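Major capsid protein (Faustovirus, PDB 5J7O) probably builds the capsid of a large double-stranded DNA virus, folding as a double jelly-roll whose three copies assemble into a trimeric capsomer. Local coordinates at residues G81-N86 / Q387-I392; T88-I93 / Q319-V324. All blocks are in the same frame, centred on the assembly; numbering follows the deposited sequence.

Interaction 1 joins the loop 81-86 to the start of strand 389-401, and interaction 2 pairs strand 88-92 with strand 320-326. Their centres lie about 15 Å apart, on the same side of the chain's centre. Along the chain, 88-93 begins one residue after 81-86 ends, and both partners come back hundreds of residues later, so interaction 2 is nested inside the loop closed by interaction 1. The two meet where Ile89 packs on Pro83 and Ile392. Interaction 2 lies within one sheet, whereas interaction 1 bridges toward the sheet facing it, as expected of a jelly-roll, in which two antiparallel sheets enclose an apolar core.

Interaction 1 (G81-N86 / Q387-I392); sequences GNPTYN and QAVQNI
The loop holding Pro83 and Tyr85 runs across the start of strand 389-401 with the two chain directions 118° apart, and the backbones come nearest at Thr84 and Val389, whose CA atoms are 5.6 Å apart. Pro83 is the apolar centre of the contact. Its CG touches Ile392 CG2 at 3.5 Å and Val389 CG1 at 3.6 Å, and its CB adds a second contact to each methyl. A rigid pyrrolidine suits this place, since it presents a compact apolar surface in a loop and has no backbone N-H to satisfy. Val389 has CG1 anti to the backbone N (chi1 174°), which carries that methyl to the proline ring, while CG2 lies over one face of the Tyr85 ring, 4.5 Å from CD2. The beta-branched valine thus serves both loop residues at once, one with each methyl.

The polar part of the contact is at the far end of the tyrosine. Tyr85 OH donates to Gln387 OE1 at 2.9 Å; the hydroxyl stands above the amide's carbonyl plane, and the ring and amide planes are turned 32° against each other. In the plane of the ring, at its edge, the backbone O of Gln387 lies 3.7 Å from Tyr85 CE2. The glutamine is buried, and its amide is well supplied: OE1 also accepts from Gln329 NE2, while NE2 donates to Ala110 O and Tyr177 OH. These bonds fix the rotation of the amide, leaving oxygen rather than nitrogen facing the phenol. The chemistry therefore combines apolar packing of Pro83 on Val389 and Ile392 with a hydrogen bond that ties the phenol to an amide already held by three other partners.

Interaction 2 (T88-I93 / Q319-V324); sequences TIQFSI and QRFITV
Phe91 and Ile322 form an antiparallel hydrogen-bonded pair, as do Ile89 and Val324, and four backbone bonds zip the strands together. Phe91 N reaches Ile322 O at 2.8 Å and Val324 N reaches Ile89 O at 2.7 Å; Ile322 N to Phe91 O and Ile89 N to Val324 O complete the two pairs. In the non-hydrogen-bonded pairs between and beyond them, CA-H...O contacts fill in, as from Gln90 CA to Ile322 O.

Among the polar side chains, Arg320 grips one acceptor with two nitrogens: NE at 3.0 Å and NH2 at 3.2 Å both donate to Ile93 O, from the same face of its carbonyl plane. The long arginine takes up this carbonyl where strand 88-92 has ended, while NH1 bonds Ile315 O and Ser312 OG.

Gln90, Ser92, Phe321 and Thr323 share one face of the sheet. A chi1 of -172° sets Gln90 CG anti to the backbone N, and the chain extends from there to bring the amide to the Phe321 ring. The two planes are only 16° apart, with NE2 over one ring face and CD 3.5 Å from Phe321 CD1. The same NE2 makes a weak bond to Thr323 OG1. The short serine lets Ser92 OG sit 3.2 Å from Phe321 CE1 while bonded to Asn79 ND2.

Ile89, Phe91, Ile322 and Val324 line the other face; just past the strand, Ile93 CD1 meets Ile322 CG1 at 4.1 Å. There Phe91 packs on Ile392 and Leu394 of strand 389-401, and Ile93 and Ile322 on Met103 of strand 99-109, while strand 186-193 continues the sheet beyond 320-326.

Interaction 1 (G81-N86 / Q387-I392)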
ATOM      1  N   GLY B  81      -6.512 -22.820 -35.243  1.00 63.11           N
ATOM      2  CA  GLY B  81      -7.402 -21.888 -35.911  1.00 62.67           C
ATOM      3  C   GLY B  81      -7.900 -20.772 -35.006  1.00 60.84           C
ATOM      4  O   GLY B  81      -7.261 -20.391 -34.021  1.00 61.73           O
ATOM      5  N   ASN B  82      -9.071 -20.245 -35.355  1.00 57.80           N
ATOM      6  CA  ASN B  82      -9.624 -19.097 -34.646  1.00 53.50           C
ATOM      7  C   ASN B  82      -9.970 -19.478 -33.209  1.00 50.42           C
ATOM      8  O   ASN B  82     -10.699 -20.452 -32.989  1.00 50.41           O
ATOM      9  CB  ASN B  82     -10.861 -18.566 -35.367  1.00 53.21           C
ATOM     10  CG  ASN B  82     -11.467 -17.357 -34.677  1.00 54.00           C
ATOM     11  OD1 ASN B  82     -10.839 -16.303 -34.581  1.00 54.87           O
ATOM     12  ND2 ASN B  82     -12.700 -17.500 -34.204  1.00 53.28           N
ATOM     13  N   PRO B  83      -9.475 -18.744 -32.218  1.00 47.69           N
ATOM     14  CA  PRO B  83      -9.748 -19.095 -30.823  1.00 45.73           C
ATOM     15  C   PRO B  83     -11.134 -18.655 -30.379  1.00 46.21           C
ATOM     16  O   PRO B  83     -11.674 -17.647 -30.839  1.00 45.88           O
ATOM     17  CB  PRO B  83      -8.664 -18.332 -30.058  1.00 45.91           C
ATOM     18  CG  PRO B  83      -8.421 -17.124 -30.906  1.00 45.94           C
ATOM     19  CD  PRO B  83      -8.577 -17.581 -32.332  1.00 46.86           C
ATOM     20  N   THR B  84     -11.708 -19.439 -29.469  1.00 46.65           N
ATOM     21  CA  THR B  84     -13.008 -19.138 -28.885  1.00 45.19           C
ATOM     22  C   THR B  84     -12.983 -19.476 -27.401  1.00 44.61           C
ATOM     23  O   THR B  84     -12.085 -20.170 -26.916  1.00 44.13           O
ATOM     24  CB  THR B  84     -14.148 -19.923 -29.558  1.00 45.83           C
ATOM     25  OG1 THR B  84     -13.934 -21.330 -29.381  1.00 46.59           O
ATOM     26  CG2 THR B  84     -14.235 -19.609 -31.046  1.00 45.21           C
ATOM     27  N   TYR B  85     -13.984 -18.970 -26.683  1.00 43.86           N
ATOM     28  CA  TYR B  85     -14.235 -19.430 -25.326  1.00 43.26           C
ATOM     29  C   TYR B  85     -14.545 -20.925 -25.331  1.00 45.26           C
ATOM     30  O   TYR B  85     -15.006 -21.487 -26.329  1.00 47.48           O
ATOM     31  CB  TYR B  85     -15.414 -18.682 -24.699  1.00 41.73           C
ATOM     32  CG  TYR B  85     -15.147 -17.260 -24.250  1.00 39.69           C
ATOM     33  CD1 TYR B  85     -14.526 -16.998 -23.034  1.00 37.78           C
ATOM     34  CD2 TYR B  85     -15.561 -16.180 -25.020  1.00 38.56           C
ATOM     35  CE1 TYR B  85     -14.301 -15.699 -22.612  1.00 36.49           C
ATOM     36  CE2 TYR B  85     -15.338 -14.878 -24.606  1.00 36.20           C
ATOM     37  CZ  TYR B  85     -14.709 -14.644 -23.402  1.00 36.37           C
ATOM     38  OH  TYR B  85     -14.487 -13.351 -22.988  1.00 36.60           O
ATOM     39  N   ASN B  86     -14.291 -21.569 -24.189  1.00 46.11           N
ATOM     40  CA  ASN B  86     -14.686 -22.960 -23.963  1.00 46.49           C
ATOM     41  C   ASN B  86     -14.086 -23.888 -25.021  1.00 47.40           C
ATOM     42  O   ASN B  86     -14.787 -24.668 -25.670  1.00 47.71           O
ATOM     43  CB  ASN B  86     -16.212 -23.085 -23.921  1.00 47.77           C
ATOM     44  CG  ASN B  86     -16.679 -24.432 -23.405  1.00 50.34           C
ATOM     45  OD1 ASN B  86     -16.073 -25.011 -22.503  1.00 52.20           O
ATOM     46  ND2 ASN B  86     -17.762 -24.943 -23.982  1.00 50.38           N
ATOM     47  N   GLN B 387     -19.228 -12.642 -28.266  1.00 45.25           N
ATOM     48  CA  GLN B 387     -17.999 -11.896 -28.031  1.00 44.12           C
ATOM     49  C   GLN B 387     -16.798 -12.733 -28.449  1.00 44.13           C
ATOM     50  O   GLN B 387     -16.596 -13.843 -27.948  1.00 42.79           O
ATOM     51  CB  GLN B 387     -17.884 -11.500 -26.561  1.00 43.09           C
ATOM     52  CG  GLN B 387     -16.688 -10.608 -26.270  1.00 41.76           C
ATOM     53  CD  GLN B 387     -16.214 -10.712 -24.837  1.00 39.71           C
ATOM     54  OE1 GLN B 387     -16.553 -11.659 -24.126  1.00 40.02           O
ATOM     55  NE2 GLN B 387     -15.421  -9.739 -24.404  1.00 38.48           N
ATOM     56  N   ALA B 388     -16.001 -12.197 -29.365  1.00 44.88           N
ATOM     57  CA  ALA B 388     -14.925 -12.953 -29.982  1.00 44.49           C
ATOM     58  C   ALA B 388     -13.623 -12.804 -29.207  1.00 42.02           C
ATOM     59  O   ALA B 388     -13.349 -11.766 -28.597  1.00 39.84           O
ATOM     60  CB  ALA B 388     -14.715 -12.502 -31.428  1.00 46.93           C
ATOM     61  N   VAL B 389     -12.824 -13.870 -29.226  1.00 42.29           N
ATOM     62  CA  VAL B 389     -11.419 -13.799 -28.837  1.00 39.52           C
ATOM     63  C   VAL B 389     -10.664 -13.315 -30.072  1.00 38.39           C
ATOM     64  O   VAL B 389     -10.405 -14.084 -30.998  1.00 39.26           O
ATOM     65  CB  VAL B 389     -10.889 -15.145 -28.335  1.00 36.25           C
ATOM     66  CG1 VAL B 389      -9.389 -15.064 -28.086  1.00 36.27           C
ATOM     67  CG2 VAL B 389     -11.620 -15.564 -27.068  1.00 34.63           C
ATOM     68  N   GLN B 390     -10.325 -12.027 -30.095  1.00 37.64           N
ATOM     69  CA  GLN B 390      -9.809 -11.410 -31.310  1.00 41.35           C
ATOM     70  C   GLN B 390      -8.374 -11.808 -31.622  1.00 43.96           C
ATOM     71  O   GLN B 390      -7.976 -11.757 -32.790  1.00 44.79           O
ATOM     72  CB  GLN B 390      -9.921  -9.888 -31.206  1.00 42.96           C
ATOM     73  CG  GLN B 390     -11.351  -9.405 -31.026  1.00 43.94           C
ATOM     74  CD  GLN B 390     -11.466  -7.896 -31.026  1.00 43.11           C
ATOM     75  OE1 GLN B 390     -10.870  -7.215 -30.191  1.00 42.82           O
ATOM     76  NE2 GLN B 390     -12.237  -7.363 -31.968  1.00 42.96           N
ATOM     77  N   ASN B 391      -7.594 -12.209 -30.620  1.00 46.82           N
ATOM     78  CA  ASN B 391      -6.213 -12.602 -30.858  1.00 48.41           C
ATOM     79  C   ASN B 391      -5.692 -13.365 -29.650  1.00 48.67           C
ATOM     80  O   ASN B 391      -5.995 -13.011 -28.508  1.00 50.99           O
ATOM     81  CB  ASN B 391      -5.324 -11.382 -31.135  1.00 51.35           C
ATOM     82  CG  ASN B 391      -3.874 -11.758 -31.366  1.00 54.76           C
ATOM     83  OD1 ASN B 391      -3.533 -12.368 -32.380  1.00 54.48           O
ATOM     84  ND2 ASN B 391      -3.009 -11.388 -30.429  1.00 59.35           N
ATOM     85  N   ILE B 392      -4.917 -14.414 -29.913  1.00 45.75           N
ATOM     86  CA  ILE B 392      -4.171 -15.093 -28.861  1.00 43.52           C
ATOM     87  C   ILE B 392      -2.854 -15.600 -29.441  1.00 42.87           C
ATOM     88  O   ILE B 392      -2.830 -16.311 -30.451  1.00 43.24           O
ATOM     89  CB  ILE B 392      -4.999 -16.216 -28.202  1.00 41.90           C
ATOM     90  CG1 ILE B 392      -4.270 -16.765 -26.975  1.00 40.29           C
ATOM     91  CG2 ILE B 392      -5.325 -17.333 -29.184  1.00 41.33           C
ATOM     92  CD1 ILE B 392      -5.131 -17.638 -26.090  1.00 37.72           C
TER

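Interaction 2 (T88-I93 / Q319-V324)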
ATOM      1  N   THR B  88      -9.980 -25.694 -26.547  1.00 49.32           N
ATOM      2  CA  THR B  88      -8.573 -26.003 -26.337  1.00 48.54           C
ATOM      3  C   THR B  88      -7.737 -25.307 -27.402  1.00 47.91           C
ATOM      4  O   THR B  88      -8.000 -25.452 -28.600  1.00 47.56           O
ATOM      5  CB  THR B  88      -8.330 -27.513 -26.374  1.00 49.25           C
ATOM      6  OG1 THR B  88      -8.944 -28.127 -25.234  1.00 49.71           O
ATOM      7  CG2 THR B  88      -6.840 -27.816 -26.363  1.00 47.96           C
ATOM      8  N   ILE B  89      -6.737 -24.550 -26.959  1.00 47.47           N
ATOM      9  CA  ILE B  89      -5.827 -23.823 -27.835  1.00 45.66           C
ATOM     10  C   ILE B  89      -4.437 -24.418 -27.655  1.00 45.39           C
ATOM     11  O   ILE B  89      -3.983 -24.613 -26.522  1.00 45.96           O
ATOM     12  CB  ILE B  89      -5.833 -22.318 -27.518  1.00 44.12           C
ATOM     13  CG1 ILE B  89      -7.238 -21.741 -27.702  1.00 45.51           C
ATOM     14  CG2 ILE B  89      -4.830 -21.580 -28.381  1.00 41.91           C
ATOM     15  CD1 ILE B  89      -7.353 -20.290 -27.304  1.00 46.33           C
ATOM     16  N   GLN B  90      -3.765 -24.712 -28.767  1.00 45.48           N
ATOM     17  CA  GLN B  90      -2.458 -25.356 -28.719  1.00 44.76           C
ATOM     18  C   GLN B  90      -1.459 -24.588 -29.568  1.00 46.13           C
ATOM     19  O   GLN B  90      -1.719 -24.307 -30.742  1.00 47.44           O
ATOM     20  CB  GLN B  90      -2.529 -26.807 -29.197  1.00 44.47           C
ATOM     21  CG  GLN B  90      -1.234 -27.570 -28.975  1.00 46.43           C
ATOM     22  CD  GLN B  90      -1.212 -28.908 -29.679  1.00 49.98           C
ATOM     23  OE1 GLN B  90      -1.279 -28.978 -30.906  1.00 51.17           O
ATOM     24  NE2 GLN B  90      -1.115 -29.983 -28.905  1.00 51.81           N
ATOM     25  N   PHE B  91      -0.313 -24.266 -28.973  1.00 45.27           N
ATOM     26  CA  PHE B  91       0.803 -23.648 -29.671  1.00 44.92           C
ATOM     27  C   PHE B  91       1.930 -24.658 -29.826  1.00 44.66           C
ATOM     28  O   PHE B  91       2.200 -25.446 -28.914  1.00 45.09           O
ATOM     29  CB  PHE B  91       1.341 -22.428 -28.914  1.00 44.03           C
ATOM     30  CG  PHE B  91       0.313 -21.375 -28.631  1.00 42.52           C
ATOM     31  CD1 PHE B  91      -0.472 -21.443 -27.493  1.00 42.74           C
ATOM     32  CD2 PHE B  91       0.151 -20.299 -29.488  1.00 41.65           C
ATOM     33  CE1 PHE B  91      -1.413 -20.468 -27.223  1.00 43.06           C
ATOM     34  CE2 PHE B  91      -0.787 -19.320 -29.223  1.00 41.89           C
ATOM     35  CZ  PHE B  91      -1.570 -19.406 -28.089  1.00 42.52           C
ATOM     36  N   SER B  92       2.586 -24.634 -30.980  1.00 43.75           N
ATOM     37  CA  SER B  92       3.886 -25.270 -31.100  1.00 45.00           C
ATOM     38  C   SER B  92       4.960 -24.313 -30.602  1.00 45.37           C
ATOM     39  O   SER B  92       4.837 -23.091 -30.729  1.00 45.82           O
ATOM     40  CB  SER B  92       4.172 -25.671 -32.547  1.00 46.38           C
ATOM     41  OG  SER B  92       3.354 -26.755 -32.954  1.00 47.52           O
ATOM     42  N   ILE B  93       6.006 -24.874 -30.010  1.00 44.47           N
ATOM     43  CA  ILE B  93       7.156 -24.073 -29.598  1.00 43.21           C
ATOM     44  C   ILE B  93       8.134 -24.063 -30.765  1.00 44.23           C
ATOM     45  O   ILE B  93       8.831 -25.061 -30.998  1.00 44.27           O
ATOM     46  CB  ILE B  93       7.797 -24.621 -28.313  1.00 41.47           C
ATOM     47  CG1 ILE B  93       6.750 -24.709 -27.202  1.00 39.75           C
ATOM     48  CG2 ILE B  93       8.952 -23.731 -27.879  1.00 40.69           C
ATOM     49  CD1 ILE B  93       7.267 -25.313 -25.916  1.00 38.86           C
ATOM     50  N   GLN B 319       7.354 -32.244 -31.315  1.00 74.03           N
ATOM     51  CA  GLN B 319       6.725 -33.035 -30.265  1.00 78.80           C
ATOM     52  C   GLN B 319       6.574 -32.234 -28.977  1.00 73.08           C
ATOM     53  O   GLN B 319       6.343 -32.815 -27.913  1.00 73.54           O
ATOM     54  CB  GLN B 319       7.524 -34.313 -30.007  1.00 86.18           C
ATOM     55  CG  GLN B 319       9.026 -34.125 -30.158  1.00 91.61           C
ATOM     56  CD  GLN B 319       9.821 -35.276 -29.580  1.00 95.98           C
ATOM     57  OE1 GLN B 319      10.559 -35.108 -28.609  1.00 97.99           O
ATOM     58  NE2 GLN B 319       9.687 -36.451 -30.181  1.00 97.57           N
ATOM     59  N   ARG B 320       6.706 -30.911 -29.055  1.00 64.06           N
ATOM     60  CA  ARG B 320       6.617 -30.026 -27.903  1.00 57.18           C
ATOM     61  C   ARG B 320       5.510 -29.010 -28.143  1.00 53.12           C
ATOM     62  O   ARG B 320       5.467 -28.369 -29.199  1.00 52.90           O
ATOM     63  CB  ARG B 320       7.957 -29.326 -27.651  1.00 55.93           C
ATOM     64  CG  ARG B 320       8.529 -28.619 -28.872  1.00 55.36           C
ATOM     65  CD  ARG B 320       9.971 -28.192 -28.657  1.00 55.12           C
ATOM     66  NE  ARG B 320      10.378 -27.166 -29.612  1.00 55.02           N
ATOM     67  CZ  ARG B 320      11.626 -26.731 -29.756  1.00 55.39           C
ATOM     68  NH1 ARG B 320      12.596 -27.242 -29.010  1.00 55.11           N
ATOM     69  NH2 ARG B 320      11.904 -25.790 -30.647  1.00 55.58           N
ATOM     70  N   PHE B 321       4.610 -28.870 -27.171  1.00 49.62           N
ATOM     71  CA  PHE B 321       3.446 -28.017 -27.348  1.00 45.33           C
ATOM     72  C   PHE B 321       3.086 -27.342 -26.034  1.00 43.15           C
ATOM     73  O   PHE B 321       3.392 -27.847 -24.950  1.00 43.97           O
ATOM     74  CB  PHE B 321       2.233 -28.806 -27.855  1.00 43.94           C
ATOM     75  CG  PHE B 321       2.460 -29.501 -29.164  1.00 46.02           C
ATOM     76  CD1 PHE B 321       2.230 -28.844 -30.361  1.00 46.68           C
ATOM     77  CD2 PHE B 321       2.894 -30.815 -29.198  1.00 47.14           C
ATOM     78  CE1 PHE B 321       2.435 -29.484 -31.568  1.00 47.82           C
ATOM     79  CE2 PHE B 321       3.102 -31.460 -30.402  1.00 48.10           C
ATOM     80  CZ  PHE B 321       2.871 -30.793 -31.588  1.00 48.40           C
ATOM     81  N   ILE B 322       2.428 -26.191 -26.149  1.00 41.50           N
ATOM     82  CA  ILE B 322       1.771 -25.530 -25.028  1.00 40.06           C
ATOM     83  C   ILE B 322       0.275 -25.571 -25.305  1.00 41.71           C
ATOM     84  O   ILE B 322      -0.208 -24.951 -26.261  1.00 43.69           O
ATOM     85  CB  ILE B 322       2.263 -24.088 -24.837  1.00 37.16           C
ATOM     86  CG1 ILE B 322       3.722 -24.079 -24.377  1.00 34.15           C
ATOM     87  CG2 ILE B 322       1.383 -23.359 -23.832  1.00 37.41           C
ATOM     88  CD1 ILE B 322       3.951 -24.781 -23.054  1.00 33.34           C
ATOM     89  N   THR B 323      -0.458 -26.312 -24.482  1.00 41.79           N
ATOM     90  CA  THR B 323      -1.898 -26.476 -24.627  1.00 40.34           C
ATOM     91  C   THR B 323      -2.601 -25.698 -23.523  1.00 39.49           C
ATOM     92  O   THR B 323      -2.205 -25.772 -22.357  1.00 39.96           O
ATOM     93  CB  THR B 323      -2.286 -27.957 -24.575  1.00 39.61           C
ATOM     94  OG1 THR B 323      -1.855 -28.606 -25.777  1.00 41.18           O
ATOM     95  CG2 THR B 323      -3.789 -28.120 -24.420  1.00 39.73           C
ATOM     96  N   VAL B 324      -3.636 -24.947 -23.896  1.00 39.75           N
ATOM     97  CA  VAL B 324      -4.363 -24.091 -22.966  1.00 40.13           C
ATOM     98  C   VAL B 324      -5.853 -24.360 -23.121  1.00 41.03           C
ATOM     99  O   VAL B 324      -6.400 -24.225 -24.222  1.00 40.37           O
ATOM    100  CB  VAL B 324      -4.062 -22.601 -23.197  1.00 38.22           C
ATOM    101  CG1 VAL B 324      -4.835 -21.754 -22.208  1.00 38.36           C
ATOM    102  CG2 VAL B 324      -2.568 -22.327 -23.083  1.00 37.04           C
TER